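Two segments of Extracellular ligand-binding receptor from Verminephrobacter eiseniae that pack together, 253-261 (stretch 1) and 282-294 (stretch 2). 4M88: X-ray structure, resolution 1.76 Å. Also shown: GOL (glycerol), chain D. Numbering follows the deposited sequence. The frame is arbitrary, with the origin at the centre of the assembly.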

# COMPACT_ATOMS: atom_id res chain seq x y z
N VAL A 253 1.67 -8.16 -6.87
CA VAL A 253 2.27 -8.56 -5.60
C VAL A 253 1.38 -8.02 -4.50
O VAL A 253 1.12 -6.81 -4.44
N GLN A 254 0.90 -8.90 -3.63
CA GLN A 254 -0.02 -8.50 -2.57
C GLN A 254 0.69 -8.41 -1.24
O GLN A 254 1.51 -9.27 -0.92
N ALA A 255 0.38 -7.38 -0.46
CA ALA A 255 0.99 -7.21 0.86
C ALA A 255 0.06 -7.74 1.94
O ALA A 255 0.42 -7.79 3.12
N PHE A 256 -1.14 -8.16 1.53
CA PHE A 256 -2.16 -8.61 2.47
C PHE A 256 -2.88 -9.79 1.85
O PHE A 256 -2.83 -9.96 0.63
N PRO A 257 -3.56 -10.61 2.68
CA PRO A 257 -4.40 -11.68 2.12
C PRO A 257 -5.44 -11.09 1.19
O PRO A 257 -5.75 -9.90 1.27
N ASP A 258 -5.97 -11.91 0.29
CA ASP A 258 -6.91 -11.38 -0.69
C ASP A 258 -8.16 -10.88 0.01
O ASP A 258 -8.72 -11.58 0.85
N PRO A 259 -8.61 -9.65 -0.34
CA PRO A 259 -9.77 -9.02 0.32
C PRO A 259 -11.09 -9.72 -0.01
O PRO A 259 -12.08 -9.50 0.68
N ASN A 260 -11.09 -10.57 -1.04
CA ASN A 260 -12.32 -11.24 -1.44
C ASN A 260 -12.36 -12.74 -1.18
O ASN A 260 -13.36 -13.39 -1.48
N ASP A 261 -11.29 -13.29 -0.61
CA ASP A 261 -11.27 -14.71 -0.26
C ASP A 261 -11.63 -14.87 1.21
O ASP A 261 -11.60 -13.91 1.98
N GLN A 282 -20.32 -4.89 -3.33
CA GLN A 282 -20.44 -6.28 -3.75
C GLN A 282 -19.07 -6.95 -3.78
O GLN A 282 -18.98 -8.17 -3.73
N GLU A 283 -18.03 -6.14 -3.88
CA GLU A 283 -16.67 -6.64 -4.06
C GLU A 283 -15.73 -5.68 -3.34
O GLU A 283 -16.02 -4.49 -3.27
N TYR A 284 -14.62 -6.19 -2.80
CA TYR A 284 -13.70 -5.34 -2.02
C TYR A 284 -12.34 -5.16 -2.69
O TYR A 284 -11.99 -5.90 -3.60
N THR A 285 -11.58 -4.15 -2.24
CA THR A 285 -10.25 -3.90 -2.77
C THR A 285 -9.16 -4.03 -1.70
O THR A 285 -9.45 -4.05 -0.50
N GLU A 286 -7.92 -4.09 -2.17
CA GLU A 286 -6.76 -4.17 -1.29
C GLU A 286 -6.61 -2.91 -0.44
O GLU A 286 -6.14 -2.97 0.70
N PHE A 287 -7.00 -1.76 -0.97
CA PHE A 287 -6.92 -0.53 -0.18
C PHE A 287 -7.92 -0.50 0.97
O PHE A 287 -7.62 0.00 2.05
N GLN A 288 -9.12 -1.04 0.75
CA GLN A 288 -10.07 -1.19 1.86
C GLN A 288 -9.48 -2.08 2.94
O GLN A 288 -9.55 -1.77 4.12
N LEU A 289 -8.87 -3.19 2.54
CA LEU A 289 -8.31 -4.11 3.52
C LEU A 289 -7.13 -3.48 4.24
O LEU A 289 -6.95 -3.66 5.44
N GLU A 290 -6.32 -2.71 3.50
CA GLU A 290 -5.18 -2.02 4.10
C GLU A 290 -5.64 -1.02 5.14
O GLU A 290 -5.02 -0.90 6.20
N GLY A 291 -6.72 -0.30 4.85
CA GLY A 291 -7.22 0.69 5.79
C GLY A 291 -7.76 -0.01 7.03
O GLY A 291 -7.53 0.42 8.16
N TYR A 292 -8.47 -1.10 6.82
CA TYR A 292 -9.01 -1.89 7.92
C TYR A 292 -7.89 -2.41 8.83
O TYR A 292 -7.95 -2.28 10.05
N LEU A 293 -6.85 -2.98 8.23
CA LEU A 293 -5.75 -3.56 9.03
C LEU A 293 -4.91 -2.49 9.71
O LEU A 293 -4.36 -2.71 10.80
N SER A 294 -4.79 -1.33 9.07
CA SER A 294 -4.00 -0.26 9.66
C SER A 294 -4.70 0.24 10.91
O SER A 294 -4.07 0.42 11.96

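Packing of the loop that follows strand 253-254 against the N-terminal end of helix 286-294 and the residues leading into it; 595 Å² is buried, both sides summed. Phe 256, Pro 259, Tyr 284, Leu 289 and Leu 293 direct their CA-to-CB bonds toward the opposite stretch and supply the apolar contacts. Phe 256 (chi1 m, chi2 -76°) lays its ring along the helix, so that CA of Glu 290 lies over one face; CE2 of Phe 256 comes within 3.4 Å of CD of Glu 290, CD1 of Phe 256 within 3.4 Å of CD1 of Leu 293, and CB of Phe 256 within 3.9 Å of CD2 of Leu 289. Leu 289 (t, p) and Leu 293 (m, t) sit one helical turn apart and both reach it. CD2 of Leu 289 also packs closely on the loop backbone, 3.0 Å from O of Pro 257. Pro 259, with a C-gamma endo ring, fits where the chain enters the helix: its CB lies 4.1 Å from CB of Tyr 284, 4.2 Å from CB of Leu 289 and 3.6 Å from O of Thr 285. Tyr 284 (chi1 m) presents its ring edge to O of Pro 259, with CD2 of Tyr 284 3.8 Å from that oxygen.

Asn 260 starts sideways, but chi1 m and chi2 -65° bring its amide to the backbone of Tyr 284, where it bonds twice: N of Tyr 284 donates to OD1 of Asn 260 (2.9 Å), and ND2 of Asn 260 donates to O of Tyr 284 (2.9 Å). Asp 258 (chi1 t) braces the type I turn 258-261, its OD1 accepting from N of Asn 260 at 2.7 Å. Gln 254 (m, m) and Glu 286 (m, p) also start sideways and bend until their ends meet, NE2 of Gln 254 donating to OE2 of Glu 286 (3.0 Å). Thr 285 (p) points away and caps the helix: its OG1 accepts from N of Gln 288 (3.2 Å), while OE1 of Gln 288 accepts from N of Thr 285 (2.9 Å).

A glycerol, probably from the crystallisation liquor, bridges polar groups of both stretches. Its O2 donates to OE2 of Glu 286 (2.6 Å), and its O1 accepts from ND2 of Asn 260 (3.0 Å). O1 also lies 2.9 Å from OD2 of Asp 258, while O3 makes a weak 3.5 Å hydrogen bond to OE2 of Glu 283.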

# COMPACT_ATOMS: atom_id res chain seq x y z
CB VAL A 253 3.66 -7.98 -5.41
CG1 VAL A 253 4.30 -8.56 -4.18
CG2 VAL A 253 4.48 -8.31 -6.60
CB GLN A 254 -1.17 -9.49 -2.45
CG GLN A 254 -1.97 -9.69 -3.72
CD GLN A 254 -2.89 -8.52 -4.06
OE1 GLN A 254 -2.60 -7.36 -3.73
NE2 GLN A 254 -3.99 -8.82 -4.72
CB ALA A 255 1.31 -5.74 1.13
CB PHE A 256 -3.16 -7.48 2.72
CG PHE A 256 -2.55 -6.23 3.26
CD1 PHE A 256 -2.17 -6.17 4.59
CD2 PHE A 256 -2.34 -5.13 2.44
CE1 PHE A 256 -1.59 -5.02 5.11
CE2 PHE A 256 -1.76 -3.97 2.96
CZ PHE A 256 -1.39 -3.92 4.30
CB PRO A 257 -5.09 -12.28 3.36
CG PRO A 257 -4.14 -11.97 4.50
CD PRO A 257 -3.57 -10.61 4.16
CB ASP A 258 -7.27 -12.45 -1.72
CG ASP A 258 -8.05 -11.87 -2.89
OD1 ASP A 258 -9.27 -11.69 -2.72
OD2 ASP A 258 -7.42 -11.57 -3.94
CB PRO A 259 -9.76 -7.59 -0.24
CG PRO A 259 -9.02 -7.68 -1.55
CD PRO A 259 -7.97 -8.75 -1.32
CB ASN A 260 -12.61 -10.94 -2.92
CG ASN A 260 -12.94 -9.48 -3.14
OD1 ASN A 260 -13.95 -8.99 -2.65
ND2 ASN A 260 -12.07 -8.77 -3.87
CB ASP A 261 -9.92 -15.35 -0.59
CG ASP A 261 -9.71 -15.54 -2.09
OD1 ASP A 261 -10.71 -15.77 -2.81
OD2 ASP A 261 -8.54 -15.47 -2.54
CB GLN A 282 -21.09 -6.36 -5.13
CG GLN A 282 -22.49 -5.77 -5.21
CD GLN A 282 -23.55 -6.76 -4.80
OE1 GLN A 282 -23.41 -7.96 -5.02
NE2 GLN A 282 -24.63 -6.26 -4.20
CB GLU A 283 -16.34 -6.67 -5.55
CG GLU A 283 -15.16 -7.54 -5.93
CD GLU A 283 -14.94 -7.59 -7.43
OE1 GLU A 283 -15.92 -7.82 -8.17
OE2 GLU A 283 -13.78 -7.38 -7.86
CB TYR A 284 -13.51 -5.89 -0.61
CG TYR A 284 -14.84 -6.10 0.06
CD1 TYR A 284 -15.78 -5.08 0.09
CD2 TYR A 284 -15.18 -7.32 0.62
CE1 TYR A 284 -17.02 -5.26 0.68
CE2 TYR A 284 -16.40 -7.52 1.21
CZ TYR A 284 -17.32 -6.49 1.24
OH TYR A 284 -18.55 -6.68 1.83
CB THR A 285 -10.12 -2.49 -3.36
OG1 THR A 285 -10.09 -1.52 -2.30
CG2 THR A 285 -11.28 -2.19 -4.28
CB GLU A 286 -5.50 -4.39 -2.14
CG GLU A 286 -5.46 -5.74 -2.89
CD GLU A 286 -6.24 -5.73 -4.20
OE1 GLU A 286 -6.95 -4.74 -4.49
OE2 GLU A 286 -6.12 -6.72 -4.95
CB PHE A 287 -7.05 0.71 -1.05
CG PHE A 287 -5.78 1.03 -1.80
CD1 PHE A 287 -4.56 1.02 -1.13
CD2 PHE A 287 -5.81 1.29 -3.15
CE1 PHE A 287 -3.37 1.28 -1.82
CE2 PHE A 287 -4.64 1.57 -3.84
CZ PHE A 287 -3.42 1.57 -3.17
CB GLN A 288 -11.40 -1.76 1.35
CG GLN A 288 -12.16 -0.75 0.51
CD GLN A 288 -13.27 -1.35 -0.30
OE1 GLN A 288 -13.32 -2.56 -0.48
NE2 GLN A 288 -14.18 -0.51 -0.79
CB LEU A 289 -7.93 -5.45 2.88
CG LEU A 289 -7.26 -6.47 3.80
CD1 LEU A 289 -8.14 -6.76 5.01
CD2 LEU A 289 -6.99 -7.75 3.04
CB GLU A 290 -4.37 -1.30 3.02
CG GLU A 290 -3.09 -0.66 3.54
CD GLU A 290 -1.99 -0.58 2.49
OE1 GLU A 290 -2.29 -0.75 1.28
OE2 GLU A 290 -0.82 -0.35 2.88
CB TYR A 292 -9.86 -3.02 7.37
CG TYR A 292 -10.37 -4.00 8.41
CD1 TYR A 292 -11.58 -3.79 9.04
CD2 TYR A 292 -9.62 -5.12 8.76
CE1 TYR A 292 -12.06 -4.69 9.99
CE2 TYR A 292 -10.08 -6.02 9.72
CZ TYR A 292 -11.29 -5.79 10.33
OH TYR A 292 -11.75 -6.68 11.28
CB LEU A 293 -4.87 -4.47 8.16
CG LEU A 293 -5.52 -5.79 7.77
CD1 LEU A 293 -4.69 -6.58 6.77
CD2 LEU A 293 -5.80 -6.65 9.00
CB SER A 294 -3.77 0.87 8.66
OG SER A 294 -2.99 0.43 7.56
C1 GOL D . -8.39 -9.12 -5.50
O1 GOL D . -9.51 -9.79 -4.95
C2 GOL D . -8.82 -7.81 -6.16
O2 GOL D . -7.70 -7.32 -6.88
C3 GOL D . -9.99 -8.04 -7.12
O3 GOL D . -10.36 -6.83 -7.75